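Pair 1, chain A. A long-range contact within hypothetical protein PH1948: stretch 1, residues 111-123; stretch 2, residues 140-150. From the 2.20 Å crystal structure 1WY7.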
# COMPACT_ATOMS: atom_id res chain seq x y z
N SER A 111 -10.38 -8.45 9.54
CA SER A 111 -10.61 -7.59 10.69
C SER A 111 -11.03 -6.26 10.09
O SER A 111 -10.40 -5.77 9.16
CB SER A 111 -9.33 -7.40 11.50
OG SER A 111 -8.83 -8.63 11.96
N ARG A 112 -12.08 -5.67 10.63
CA ARG A 112 -12.53 -4.38 10.12
C ARG A 112 -11.62 -3.26 10.61
O ARG A 112 -11.26 -3.22 11.78
CB ARG A 112 -13.97 -4.13 10.55
CG ARG A 112 -14.55 -2.88 9.94
CD ARG A 112 -15.99 -3.08 9.53
NE ARG A 112 -16.46 -1.98 8.70
CZ ARG A 112 -16.37 -1.94 7.37
NH1 ARG A 112 -15.83 -2.95 6.71
NH2 ARG A 112 -16.80 -0.88 6.71
N VAL A 113 -11.24 -2.37 9.70
CA VAL A 113 -10.36 -1.25 10.03
C VAL A 113 -11.00 0.05 9.54
O VAL A 113 -12.03 0.02 8.87
CB VAL A 113 -8.99 -1.40 9.34
CG1 VAL A 113 -8.32 -2.70 9.76
CG2 VAL A 113 -9.18 -1.37 7.83
N ASP A 114 -10.38 1.18 9.87
CA ASP A 114 -10.88 2.49 9.42
C ASP A 114 -10.41 2.80 8.01
O ASP A 114 -11.18 3.31 7.18
CB ASP A 114 -10.38 3.62 10.33
CG ASP A 114 -10.97 3.58 11.73
OD1 ASP A 114 -12.19 3.33 11.86
OD2 ASP A 114 -10.22 3.83 12.70
N ILE A 115 -9.14 2.51 7.73
CA ILE A 115 -8.56 2.81 6.43
C ILE A 115 -7.64 1.70 5.91
O ILE A 115 -6.97 1.01 6.67
CB ILE A 115 -7.71 4.15 6.47
CG1 ILE A 115 -8.61 5.38 6.40
CG2 ILE A 115 -6.75 4.22 5.29
CD1 ILE A 115 -9.25 5.74 7.67
N VAL A 116 -7.63 1.54 4.59
CA VAL A 116 -6.73 0.59 3.98
C VAL A 116 -5.77 1.38 3.08
O VAL A 116 -6.19 2.27 2.34
CB VAL A 116 -7.44 -0.44 3.06
CG1 VAL A 116 -6.39 -1.17 2.26
CG2 VAL A 116 -8.27 -1.44 3.88
N ILE A 117 -4.48 1.07 3.16
CA ILE A 117 -3.50 1.67 2.27
C ILE A 117 -2.76 0.46 1.71
O ILE A 117 -2.54 -0.52 2.43
CB ILE A 117 -2.51 2.59 3.02
CG1 ILE A 117 -1.73 1.81 4.08
CG2 ILE A 117 -3.29 3.75 3.63
CD1 ILE A 117 -0.77 2.68 4.91
N MSE A 118 -2.42 0.51 0.43
CA MSE A 118 -1.73 -0.62 -0.16
C MSE A 118 -1.05 -0.34 -1.49
O MSE A 118 -1.49 0.50 -2.28
CB MSE A 118 -2.70 -1.82 -0.32
CG MSE A 118 -3.95 -1.56 -1.19
SE MSE A 118 -5.06 -3.01 -1.28
CE MSE A 118 -6.14 -2.51 -2.57
N ASN A 119 0.04 -1.06 -1.71
CA ASN A 119 0.83 -1.03 -2.94
C ASN A 119 0.77 -2.52 -3.29
O ASN A 119 1.76 -3.24 -3.14
CB ASN A 119 2.28 -0.61 -2.64
CG ASN A 119 3.15 -0.59 -3.89
OD1 ASN A 119 4.35 -0.35 -3.80
ND2 ASN A 119 2.56 -0.84 -5.04
N PRO A 120 -0.40 -3.00 -3.75
CA PRO A 120 -0.58 -4.41 -4.12
C PRO A 120 0.11 -4.80 -5.41
O PRO A 120 0.51 -3.95 -6.18
CB PRO A 120 -2.10 -4.54 -4.20
CG PRO A 120 -2.49 -3.21 -4.81
CD PRO A 120 -1.62 -2.22 -4.06
N PRO A 121 0.27 -6.11 -5.64
CA PRO A 121 0.92 -6.53 -6.89
C PRO A 121 0.02 -6.07 -8.03
O PRO A 121 -1.21 -6.10 -7.89
CB PRO A 121 0.99 -8.05 -6.76
CG PRO A 121 -0.10 -8.38 -5.81
CD PRO A 121 -0.02 -7.27 -4.79
N PHE A 122 0.61 -5.64 -9.14
CA PHE A 122 -0.18 -5.18 -10.27
C PHE A 122 -0.80 -6.35 -11.04
O PHE A 122 -1.75 -6.17 -11.81
CB PHE A 122 0.68 -4.30 -11.17
CG PHE A 122 1.24 -3.09 -10.47
CD1 PHE A 122 0.46 -2.36 -9.57
CD2 PHE A 122 2.55 -2.67 -10.69
CE1 PHE A 122 0.96 -1.24 -8.91
CE2 PHE A 122 3.06 -1.55 -10.04
CZ PHE A 122 2.27 -0.84 -9.15
N GLY A 123 -0.28 -7.55 -10.81
CA GLY A 123 -0.82 -8.71 -11.49
C GLY A 123 -0.11 -8.98 -12.79
O GLY A 123 -0.67 -9.56 -13.72
N ILE A 140 -13.20 -4.90 4.17
CA ILE A 140 -12.88 -4.47 5.54
C ILE A 140 -12.85 -2.98 5.86
O ILE A 140 -12.70 -2.61 7.02
CB ILE A 140 -11.51 -5.06 6.01
CG1 ILE A 140 -10.36 -4.46 5.20
CG2 ILE A 140 -11.51 -6.56 5.86
CD1 ILE A 140 -8.97 -4.79 5.78
N SER A 141 -12.99 -2.12 4.86
CA SER A 141 -12.94 -0.68 5.13
C SER A 141 -13.89 0.11 4.24
O SER A 141 -14.39 -0.41 3.25
CB SER A 141 -11.51 -0.16 4.94
OG SER A 141 -11.41 1.23 5.23
N ASP A 142 -14.12 1.37 4.60
CA ASP A 142 -14.97 2.25 3.81
C ASP A 142 -14.13 3.26 3.01
O ASP A 142 -14.65 3.94 2.13
CB ASP A 142 -15.97 2.99 4.71
CG ASP A 142 -17.14 2.10 5.14
OD1 ASP A 142 -17.82 2.46 6.13
OD2 ASP A 142 -17.38 1.06 4.48
N VAL A 143 -12.84 3.34 3.34
CA VAL A 143 -11.91 4.22 2.62
C VAL A 143 -10.66 3.43 2.25
O VAL A 143 -9.97 2.88 3.11
CB VAL A 143 -11.48 5.45 3.47
CG1 VAL A 143 -10.48 6.30 2.67
CG2 VAL A 143 -12.70 6.29 3.84
N VAL A 144 -10.35 3.38 0.96
CA VAL A 144 -9.20 2.63 0.46
C VAL A 144 -8.25 3.47 -0.39
O VAL A 144 -8.69 4.22 -1.26
CB VAL A 144 -9.66 1.43 -0.42
CG1 VAL A 144 -8.46 0.72 -1.02
CG2 VAL A 144 -10.55 0.50 0.39
N TYR A 145 -6.94 3.32 -0.12
CA TYR A 145 -5.91 4.02 -0.89
C TYR A 145 -5.06 2.92 -1.52
O TYR A 145 -4.52 2.07 -0.81
CB TYR A 145 -5.01 4.89 0.01
CG TYR A 145 -5.67 6.14 0.57
CD1 TYR A 145 -5.59 7.37 -0.10
CD2 TYR A 145 -6.39 6.08 1.76
CE1 TYR A 145 -6.21 8.52 0.42
CE2 TYR A 145 -7.01 7.21 2.29
CZ TYR A 145 -6.92 8.42 1.62
OH TYR A 145 -7.56 9.52 2.15
N SER A 146 -4.94 2.93 -2.84
CA SER A 146 -4.17 1.91 -3.52
C SER A 146 -3.38 2.47 -4.68
O SER A 146 -3.57 3.61 -5.09
CB SER A 146 -5.10 0.79 -4.01
OG SER A 146 -4.34 -0.31 -4.49
N ILE A 147 -2.46 1.66 -5.20
CA ILE A 147 -1.62 2.07 -6.32
C ILE A 147 -1.77 1.06 -7.45
O ILE A 147 -1.80 -0.14 -7.21
CB ILE A 147 -0.14 2.15 -5.89
CG1 ILE A 147 0.02 3.18 -4.76
CG2 ILE A 147 0.73 2.52 -7.08
CD1 ILE A 147 1.44 3.33 -4.25
N HIS A 148 -1.87 1.56 -8.68
CA HIS A 148 -2.03 0.69 -9.84
C HIS A 148 -1.38 1.30 -11.07
O HIS A 148 -1.09 2.50 -11.11
CB HIS A 148 -3.51 0.46 -10.12
CG HIS A 148 -4.24 -0.20 -8.99
ND1 HIS A 148 -4.19 -1.57 -8.79
CD2 HIS A 148 -4.96 0.31 -7.97
CE1 HIS A 148 -4.85 -1.86 -7.68
NE2 HIS A 148 -5.33 -0.74 -7.17
N LEU A 149 -1.16 0.45 -12.07
CA LEU A 149 -0.56 0.86 -13.34
C LEU A 149 -1.42 1.89 -14.06
O LEU A 149 -2.61 1.67 -14.27
CB LEU A 149 -0.39 -0.36 -14.24
CG LEU A 149 0.97 -1.03 -14.34
CD1 LEU A 149 1.64 -1.05 -13.01
CD2 LEU A 149 0.80 -2.44 -14.89
N ALA A 150 -0.81 3.01 -14.43
CA ALA A 150 -1.51 4.07 -15.14
C ALA A 150 -1.71 3.69 -16.60
O ALA A 150 -1.15 4.32 -17.49
CB ALA A 150 -0.72 5.36 -15.04

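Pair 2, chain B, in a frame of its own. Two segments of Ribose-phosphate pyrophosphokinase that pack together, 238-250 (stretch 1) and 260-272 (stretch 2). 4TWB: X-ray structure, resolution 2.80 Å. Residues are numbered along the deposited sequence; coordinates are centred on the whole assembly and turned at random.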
# COMPACT_ATOMS: atom_id res chain seq x y z
N LYS B 238 30.81 25.42 -17.64
CA LYS B 238 32.07 25.00 -17.07
C LYS B 238 31.87 23.68 -16.33
O LYS B 238 32.73 22.80 -16.34
CB LYS B 238 32.61 26.08 -16.13
CG LYS B 238 33.96 25.76 -15.50
CD LYS B 238 34.49 26.91 -14.66
CE LYS B 238 35.69 26.50 -13.83
NZ LYS B 238 35.86 27.35 -12.62
N SER B 239 30.71 23.57 -15.68
CA SER B 239 30.32 22.36 -14.97
C SER B 239 28.81 22.32 -14.81
O SER B 239 28.15 23.36 -14.91
CB SER B 239 31.00 22.27 -13.59
OG SER B 239 30.37 23.09 -12.63
N VAL B 240 28.26 21.13 -14.60
CA VAL B 240 26.83 20.97 -14.35
C VAL B 240 26.57 20.24 -13.04
O VAL B 240 27.13 19.18 -12.79
CB VAL B 240 26.12 20.24 -15.50
CG1 VAL B 240 24.67 19.99 -15.15
CG2 VAL B 240 26.22 21.03 -16.78
N THR B 241 25.75 20.84 -12.19
CA THR B 241 25.31 20.21 -10.96
C THR B 241 23.80 20.06 -11.04
O THR B 241 23.12 20.88 -11.65
CB THR B 241 25.68 21.06 -9.73
OG1 THR B 241 27.11 21.12 -9.60
CG2 THR B 241 25.11 20.45 -8.48
N ALA B 242 23.27 19.00 -10.45
CA ALA B 242 21.83 18.78 -10.45
C ALA B 242 21.28 18.80 -9.03
O ALA B 242 21.89 18.26 -8.11
CB ALA B 242 21.48 17.48 -11.15
N ALA B 243 20.12 19.43 -8.86
CA ALA B 243 19.49 19.56 -7.56
C ALA B 243 17.99 19.35 -7.64
O ALA B 243 17.33 19.84 -8.55
CB ALA B 243 19.80 20.93 -6.96
N ALA B 244 17.44 18.60 -6.70
CA ALA B 244 16.00 18.47 -6.59
C ALA B 244 15.60 18.33 -5.13
O ALA B 244 16.41 17.90 -4.29
CB ALA B 244 15.52 17.29 -7.39
N ILE B 245 14.37 18.68 -4.81
CA ILE B 245 13.88 18.46 -3.46
C ILE B 245 13.72 16.94 -3.18
O ILE B 245 14.23 16.42 -2.17
CB ILE B 245 12.55 19.22 -3.20
CG1 ILE B 245 12.79 20.73 -3.19
CG2 ILE B 245 11.92 18.79 -1.89
CD1 ILE B 245 12.92 21.37 -4.58
N HIS B 246 13.05 16.24 -4.09
CA HIS B 246 12.83 14.81 -3.96
C HIS B 246 13.71 14.01 -4.91
O HIS B 246 13.47 13.98 -6.11
CB HIS B 246 11.36 14.48 -4.23
CG HIS B 246 10.40 15.34 -3.47
ND1 HIS B 246 10.31 15.31 -2.09
CD2 HIS B 246 9.52 16.28 -3.89
CE1 HIS B 246 9.40 16.19 -1.70
NE2 HIS B 246 8.91 16.79 -2.77
N LEU B 247 14.74 13.37 -4.36
CA LEU B 247 15.64 12.55 -5.18
C LEU B 247 15.27 11.08 -5.18
O LEU B 247 15.88 10.28 -4.46
CB LEU B 247 17.08 12.71 -4.70
CG LEU B 247 17.95 13.80 -5.30
CD1 LEU B 247 19.39 13.62 -4.86
CD2 LEU B 247 17.85 13.76 -6.82
N LEU B 248 14.27 10.70 -5.98
CA LEU B 248 13.84 9.30 -6.09
C LEU B 248 14.64 8.59 -7.17
O LEU B 248 14.08 8.19 -8.19
CB LEU B 248 12.36 9.21 -6.48
CG LEU B 248 11.34 10.17 -5.87
CD1 LEU B 248 10.06 10.13 -6.67
CD2 LEU B 248 11.09 9.82 -4.42
N LEU B 249 15.94 8.42 -6.97
CA LEU B 249 16.79 7.94 -8.04
C LEU B 249 16.47 6.49 -8.39
O LEU B 249 16.62 5.59 -7.57
CB LEU B 249 18.26 8.12 -7.69
CG LEU B 249 18.66 9.58 -7.55
CD1 LEU B 249 20.06 9.69 -6.95
CD2 LEU B 249 18.58 10.29 -8.89
N VAL B 250 16.05 6.28 -9.63
CA VAL B 250 15.49 5.02 -10.06
C VAL B 250 16.38 4.22 -11.00
O VAL B 250 16.56 4.58 -12.16
CB VAL B 250 14.10 5.24 -10.71
CG1 VAL B 250 13.79 4.13 -11.69
CG2 VAL B 250 13.04 5.32 -9.63
N VAL B 260 26.86 11.54 -18.24
CA VAL B 260 26.68 12.78 -19.00
C VAL B 260 27.42 13.93 -18.31
O VAL B 260 27.35 15.08 -18.76
CB VAL B 260 25.19 13.12 -19.18
CG1 VAL B 260 25.02 14.31 -20.09
CG2 VAL B 260 24.46 11.94 -19.76
N GLY B 261 28.12 13.62 -17.23
CA GLY B 261 29.00 14.57 -16.58
C GLY B 261 28.40 15.44 -15.49
O GLY B 261 28.89 16.53 -15.23
N VAL B 262 27.34 14.98 -14.85
CA VAL B 262 26.83 15.68 -13.69
C VAL B 262 27.71 15.32 -12.50
O VAL B 262 27.70 14.19 -12.00
CB VAL B 262 25.35 15.40 -13.43
CG1 VAL B 262 24.94 15.97 -12.09
CG2 VAL B 262 24.50 15.98 -14.54
N LYS B 263 28.51 16.29 -12.07
CA LYS B 263 29.49 16.08 -11.02
C LYS B 263 28.81 15.81 -9.68
O LYS B 263 29.01 14.77 -9.06
CB LYS B 263 30.41 17.31 -10.91
CG LYS B 263 31.65 17.08 -10.06
CD LYS B 263 32.30 18.40 -9.64
CE LYS B 263 32.67 19.26 -10.84
NZ LYS B 263 33.37 20.51 -10.44
N THR B 264 28.00 16.77 -9.26
CA THR B 264 27.44 16.79 -7.91
C THR B 264 25.94 16.60 -7.95
O THR B 264 25.27 17.03 -8.90
CB THR B 264 27.76 18.12 -7.21
OG1 THR B 264 29.13 18.46 -7.43
CG2 THR B 264 27.50 18.04 -5.73
N LEU B 265 25.40 15.96 -6.92
CA LEU B 265 23.95 15.81 -6.77
C LEU B 265 23.46 16.38 -5.45
O LEU B 265 23.96 16.00 -4.39
CB LEU B 265 23.54 14.35 -6.85
CG LEU B 265 23.31 13.82 -8.25
CD1 LEU B 265 22.74 12.43 -8.16
CD2 LEU B 265 22.37 14.73 -9.01
N ILE B 266 22.49 17.29 -5.52
CA ILE B 266 21.91 17.88 -4.32
C ILE B 266 20.47 17.48 -4.15
O ILE B 266 19.65 17.68 -5.05
CB ILE B 266 21.97 19.40 -4.34
CG1 ILE B 266 23.42 19.88 -4.29
CG2 ILE B 266 21.21 19.95 -3.17
CD1 ILE B 266 23.57 21.34 -4.66
N GLY B 267 20.16 16.90 -2.99
CA GLY B 267 18.80 16.55 -2.64
C GLY B 267 18.50 16.86 -1.19
O GLY B 267 19.29 17.50 -0.50
N THR B 268 17.34 16.40 -0.72
CA THR B 268 16.93 16.62 0.66
C THR B 268 16.41 15.33 1.28
O THR B 268 16.22 14.31 0.60
CB THR B 268 15.80 17.67 0.77
OG1 THR B 268 14.53 17.02 0.64
CG2 THR B 268 15.92 18.71 -0.30
N ASN B 269 16.15 15.40 2.59
CA ASN B 269 15.70 14.24 3.33
C ASN B 269 14.18 14.08 3.39
O ASN B 269 13.63 13.61 4.39
CB ASN B 269 16.33 14.22 4.73
CG ASN B 269 15.92 15.41 5.59
OD1 ASN B 269 15.44 16.42 5.08
ND2 ASN B 269 16.10 15.29 6.90
N THR B 270 13.50 14.48 2.32
CA THR B 270 12.10 14.08 2.19
C THR B 270 12.11 12.63 1.75
O THR B 270 11.12 11.93 1.89
CB THR B 270 11.36 14.91 1.13
OG1 THR B 270 12.00 14.76 -0.13
CG2 THR B 270 11.34 16.39 1.52
N ILE B 271 13.25 12.19 1.23
CA ILE B 271 13.46 10.83 0.74
C ILE B 271 14.63 10.20 1.49
O ILE B 271 15.41 10.91 2.14
CB ILE B 271 13.80 10.86 -0.77
CG1 ILE B 271 12.71 11.56 -1.55
CG2 ILE B 271 14.00 9.47 -1.31
CD1 ILE B 271 11.35 11.09 -1.19
N ASN B 272 14.77 8.88 1.40
CA ASN B 272 15.95 8.19 1.92
C ASN B 272 17.03 7.99 0.83
O ASN B 272 16.68 7.64 -0.30
CB ASN B 272 15.51 6.84 2.49
CG ASN B 272 16.60 6.15 3.27
OD1 ASN B 272 17.54 6.79 3.75
ND2 ASN B 272 16.48 4.83 3.41

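What backbone arrangement do the two pairs share? In each, two neighbouring strands run parallel, their N-to-C directions differing by 2° in pair 1 and 12° in pair 2, with axes approaching to 4.7 Å in both. Fourteen central residues superpose with an RMSD of 0.9 Å. The matched ladders use the same hydrogen bonds. In pair 1, V116(A) N donates to V143(A) O (3.1 Å), Y145(A) N to V116(A) O (2.8 Å) and M118(A) N to Y145(A) O (2.9 Å). In pair 2, A242(B) N donates to T264(B) O (3.2 Å), I266(B) N to A242(B) O (2.8 Å) and A244(B) N to I266(B) O (2.9 Å). V116(A) and A242(B) thus hold the same place, each bonded through both its N and its O.

How is the sheet face at V116(A) and A242(B) filled? In pair 1, V116(A) CG2 lies 3.6 Å from S141(A) CB, and V116(A) CB lies 4.2 Å from V144(A) CG2. Pair 2 places a small alanine here and larger residues on the other stretch at the matching positions. V262(B), which matches S141(A), brings CG1 to 3.9 Å from A242(B) CB, while L265(B), which matches V144(A), brings CD2 to 3.6 Å from the same CB. Across these three matched positions some of the bulk shifts to stretch 2, yet the close approach is kept.

What happens on the face of I117(A) and A243(B)? The isoleucine of pair 1 faces Y145(A), with I117(A) CG2 4.2 Å from Y145(A) CB, although the end of the isoleucine leads away. In pair 2, A243(B) and I266(B) are 4.4 Å apart CA to CA, against 4.6 Å for I117(A) and Y145(A), and A243(B) CB meets I266(B) CB at 3.7 Å. Two positions earlier, I115(A) matches T241(B). I115(A) CG2 touches the edge of the tyrosine ring, 4.0 Å from Y145(A) CD2, and I115(A) CG1 lies 4.1 Å from V143(A) CB; T241(B) CG2 likewise reaches both matching residues, 3.8 Å from T264(B) CB and 4.2 Å from I266(B) CD1.

How do the pairs differ from M118(A) and A244(B) onward? The end of the selenomethionine M118(A) side chain comes near S146(A), with M118(A) CE 3.4 Å from S146(A) OG. The matched residues of pair 2, A244(B) and G267(B), are smaller, and L247(B) occupies space beside the glycine: L247(B) CD1 lies 3.7 Å from G267(B) CA, and an ideal CB on the glycine would fall only 2.6 Å from L247(B) CD1. At the next match in stretch 2, I147(A) and T268(B) both point toward the other stretch. I147(A) lends apolar bulk, its CG2 4.2 Å from F122(A) CE1, whereas T268(B) OG1 donates a hydrogen bond to I245(B) O (2.9 Å). Two positions after M118(A) and A244(B), P120(A) matches H246(B): P120(A) CG lies 4.0 Å from H148(A) CE1, while H246(B) ND1 is hydrogen-bonded to T270(B) OG1 at 2.6 Å.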